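Local coordinates for CdiI immunity protein (Yersinia kristensenii ATCC 33638, PDB 5E3E), which probably neutralises the cognate CdiA toxin, an RNase A-like nuclease, by binding its C-terminal toxin domain, at residues R15-Q20 with D30-A35. Sequence-based numbering, arbitrary orientation.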
ATOM      1  N   ARG A  15      -2.807  -1.750   1.022  1.00 11.55           N
ATOM      2  CA  ARG A  15      -1.415  -1.728   0.616  1.00 12.05           C
ATOM      3  C   ARG A  15      -1.201  -1.615  -0.868  1.00 12.08           C
ATOM      4  O   ARG A  15      -0.218  -0.994  -1.274  1.00 12.30           O
ATOM      5  CB  ARG A  15      -0.651  -2.913   1.150  1.00 12.54           C
ATOM      6  CG  ARG A  15      -0.665  -2.989   2.644  1.00 13.04           C
ATOM      7  CD  ARG A  15       0.105  -4.196   3.119  1.00 14.02           C
ATOM      8  NE  ARG A  15       0.091  -4.353   4.579  1.00 15.18           N
ATOM      9  CZ  ARG A  15       0.785  -5.288   5.242  1.00 16.60           C
ATOM     10  NH1 ARG A  15       1.557  -6.175   4.603  1.00 17.22           N
ATOM     11  NH2 ARG A  15       0.682  -5.373   6.556  1.00 17.33           N
ATOM     12  N   CYS A  16      -2.065  -2.200  -1.689  1.00 11.93           N
ATOM     13  CA  CYS A  16      -1.853  -2.174  -3.123  1.00 12.27           C
ATOM     14  C   CYS A  16      -2.603  -1.011  -3.758  1.00 11.89           C
ATOM     15  O   CYS A  16      -2.138  -0.474  -4.777  1.00 12.08           O
ATOM     16  CB  CYS A  16      -2.236  -3.484  -3.794  1.00 12.77           C
ATOM     17  SG  CYS A  16      -1.089  -4.832  -3.431  1.00 14.42           S
ATOM     18  N   TYR A  17      -3.807  -0.700  -3.259  1.00 11.54           N
ATOM     19  CA  TYR A  17      -4.571   0.393  -3.812  1.00 11.52           C
ATOM     20  C   TYR A  17      -4.234   1.670  -3.073  1.00 11.42           C
ATOM     21  O   TYR A  17      -3.853   2.639  -3.730  1.00 11.42           O
ATOM     22  CB  TYR A  17      -6.090   0.110  -3.817  1.00 11.66           C
ATOM     23  CG  TYR A  17      -6.466  -0.772  -4.991  1.00 11.91           C
ATOM     24  CD1 TYR A  17      -6.311  -2.148  -4.940  1.00 11.92           C
ATOM     25  CD2 TYR A  17      -6.930  -0.188  -6.195  1.00 12.19           C
ATOM     26  CE1 TYR A  17      -6.605  -2.930  -6.040  1.00 12.26           C
ATOM     27  CE2 TYR A  17      -7.263  -0.959  -7.274  1.00 12.68           C
ATOM     28  CZ  TYR A  17      -7.101  -2.327  -7.200  1.00 12.68           C
ATOM     29  OH  TYR A  17      -7.409  -3.093  -8.302  1.00 12.95           O
ATOM     30  N   PHE A  18      -4.382   1.688  -1.749  1.00 11.18           N
ATOM     31  CA  PHE A  18      -3.976   2.875  -0.979  1.00 11.57           C
ATOM     32  C   PHE A  18      -2.488   2.930  -0.720  1.00 11.69           C
ATOM     33  O   PHE A  18      -2.043   3.223   0.379  1.00 12.03           O
ATOM     34  CB  PHE A  18      -4.814   3.067   0.276  1.00 11.65           C
ATOM     35  CG  PHE A  18      -6.235   3.444  -0.011  1.00 11.81           C
ATOM     36  CD1 PHE A  18      -6.551   4.721  -0.402  1.00 12.15           C
ATOM     37  CD2 PHE A  18      -7.249   2.501   0.049  1.00 12.10           C
ATOM     38  CE1 PHE A  18      -7.865   5.075  -0.673  1.00 12.30           C
ATOM     39  CE2 PHE A  18      -8.581   2.856  -0.219  1.00 12.27           C
ATOM     40  CZ  PHE A  18      -8.867   4.146  -0.592  1.00 12.63           C
ATOM     41  N   ASN A  19      -1.705   2.655  -1.770  1.00 11.86           N
ATOM     42  CA  ASN A  19      -0.265   2.815  -1.729  1.00 12.13           C
ATOM     43  C   ASN A  19       0.099   4.318  -1.716  1.00 12.25           C
ATOM     44  O   ASN A  19      -0.752   5.169  -1.881  1.00 11.89           O
ATOM     45  CB  ASN A  19       0.420   2.046  -2.867  1.00 12.28           C
ATOM     46  CG  ASN A  19       0.129   2.627  -4.221  1.00 12.59           C
ATOM     47  OD1 ASN A  19       0.519   3.748  -4.515  1.00 12.84           O
ATOM     48  ND2 ASN A  19      -0.572   1.871  -5.068  1.00 12.74           N
ATOM     49  N   GLN A  20       1.372   4.647  -1.470  1.00 12.55           N
ATOM     50  CA  GLN A  20       1.762   6.052  -1.364  1.00 13.10           C
ATOM     51  C   GLN A  20       1.483   6.865  -2.628  1.00 13.26           C
ATOM     52  O   GLN A  20       1.406   8.100  -2.572  1.00 13.61           O
ATOM     53  CB  GLN A  20       3.256   6.176  -1.038  1.00 13.65           C
ATOM     54  CG  GLN A  20       3.582   5.775   0.379  1.00 14.03           C
ATOM     55  CD  GLN A  20       5.054   5.955   0.725  1.00 14.55           C
ATOM     56  OE1 GLN A  20       5.734   6.862   0.228  1.00 14.76           O
ATOM     57  NE2 GLN A  20       5.550   5.098   1.600  1.00 14.91           N
ATOM     58  N   ASP A  30     -11.993   8.156  -3.203  1.00 15.83           N
ATOM     59  CA  ASP A  30     -13.156   7.476  -3.748  1.00 16.23           C
ATOM     60  C   ASP A  30     -12.893   6.980  -5.175  1.00 15.74           C
ATOM     61  O   ASP A  30     -13.431   5.946  -5.580  1.00 15.23           O
ATOM     62  CB  ASP A  30     -14.383   8.382  -3.647  1.00 17.28           C
ATOM     63  CG  ASP A  30     -14.953   8.417  -2.251  1.00 18.22           C
ATOM     64  OD1 ASP A  30     -14.534   7.587  -1.387  1.00 18.81           O
ATOM     65  OD2 ASP A  30     -15.863   9.245  -2.023  1.00 19.78           O
ATOM     66  N   GLU A  31     -12.038   7.670  -5.914  1.00 15.50           N
ATOM     67  CA  GLU A  31     -11.665   7.189  -7.256  1.00 15.59           C
ATOM     68  C   GLU A  31     -10.796   5.940  -7.116  1.00 14.43           C
ATOM     69  O   GLU A  31     -10.888   5.047  -7.922  1.00 14.22           O
ATOM     70  CB  GLU A  31     -10.948   8.297  -8.043  1.00 16.56           C
ATOM     71  CG  GLU A  31     -11.953   9.366  -8.512  1.00 18.25           C
ATOM     72  CD  GLU A  31     -11.340  10.707  -8.873  1.00 20.18           C
ATOM     73  OE1 GLU A  31     -10.200  11.024  -8.437  1.00 19.59           O
ATOM     74  OE2 GLU A  31     -12.028  11.498  -9.603  1.00 22.90           O
ATOM     75  N   THR A  32     -10.001   5.885  -6.056  1.00 13.71           N
ATOM     76  CA  THR A  32      -9.235   4.674  -5.728  1.00 13.20           C
ATOM     77  C   THR A  32     -10.170   3.467  -5.435  1.00 12.68           C
ATOM     78  O   THR A  32     -10.002   2.371  -5.985  1.00 12.18           O
ATOM     79  CB  THR A  32      -8.245   4.956  -4.594  1.00 13.32           C
ATOM     80  OG1 THR A  32      -7.346   5.994  -5.024  1.00 13.80           O
ATOM     81  CG2 THR A  32      -7.455   3.687  -4.223  1.00 13.43           C
ATOM     82  N   LEU A  33     -11.163   3.692  -4.582  1.00 12.42           N
ATOM     83  CA  LEU A  33     -12.183   2.673  -4.309  1.00 12.49           C
ATOM     84  C   LEU A  33     -12.901   2.250  -5.559  1.00 12.53           C
ATOM     85  O   LEU A  33     -13.137   1.074  -5.744  1.00 12.66           O
ATOM     86  CB  LEU A  33     -13.198   3.180  -3.261  1.00 12.49           C
ATOM     87  CG  LEU A  33     -12.642   3.458  -1.870  1.00 12.51           C
ATOM     88  CD1 LEU A  33     -13.667   4.099  -0.939  1.00 12.89           C
ATOM     89  CD2 LEU A  33     -12.036   2.210  -1.268  1.00 12.45           C
ATOM     90  N   ALA A  34     -13.187   3.179  -6.472  1.00 12.79           N
ATOM     91  CA  ALA A  34     -13.858   2.825  -7.709  1.00 12.76           C
ATOM     92  C   ALA A  34     -12.974   1.998  -8.619  1.00 12.47           C
ATOM     93  O   ALA A  34     -13.470   1.111  -9.300  1.00 12.40           O
ATOM     94  CB  ALA A  34     -14.338   4.062  -8.443  1.00 13.11           C
ATOM     95  N   ALA A  35     -11.677   2.286  -8.654  1.00 12.17           N
ATOM     96  CA  ALA A  35     -10.735   1.500  -9.453  1.00 12.17           C
ATOM     97  C   ALA A  35     -10.638   0.059  -8.923  1.00 12.34           C
ATOM     98  O   ALA A  35     -10.589  -0.889  -9.707  1.00 12.56           O
ATOM     99  CB  ALA A  35      -9.357   2.152  -9.449  1.00 12.11           C
TER
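Two first torsions help bring F18 and T32 together: F18 CG stands anti to the carbonyl carbon (chi1 -69°), beside the backbone N, and the far end of the ring reaches helix 29-39, while T32 chi1 of -60° sets OG1 beside the backbone N and anti to the carbonyl carbon, which puts CG2 anti to the N. This is a buried contact between helix 29-39 and the residues around the end of helix 8-17 in the all-helical CdiI immunity protein, where an inverse gamma turn centred on F18 follows helix 8-17. T32 CG2 lies over one face of the F18 ring in a CH-pi contact, 3.9 Å from the ring centroid and shifted toward the CE1 side. L33 approaches the same ring at its edge, in plane, with CD2 3.7 Å from F18 CE2. A broad flat phenyl suits this place, since its face and edge can serve two successive residues of one helix. W89 adds an edge-to-face ring contact. Threonine fits equally well: its methyl is spent on F18 and Y17, while OG1 hydrogen-bonds to N28 O and is thus satisfied although buried.

Y17 meets A35, about one turn further along helix 29-39 than T32, with CE2 3.9 Å from A35 C. The small A35 side chain lets the tyrosine ring come close to the helix backbone, with CE2 4.3 Å from A35 CB. Y17 OH hydrogen-bonds to E40, and the ring also meets Y63 of the toxin chain edge-to-face, linking this packing to the interface. N19 folds back on the preceding turn: ND2 donates to C16 O at 2.8 Å, from above the carbonyl plane.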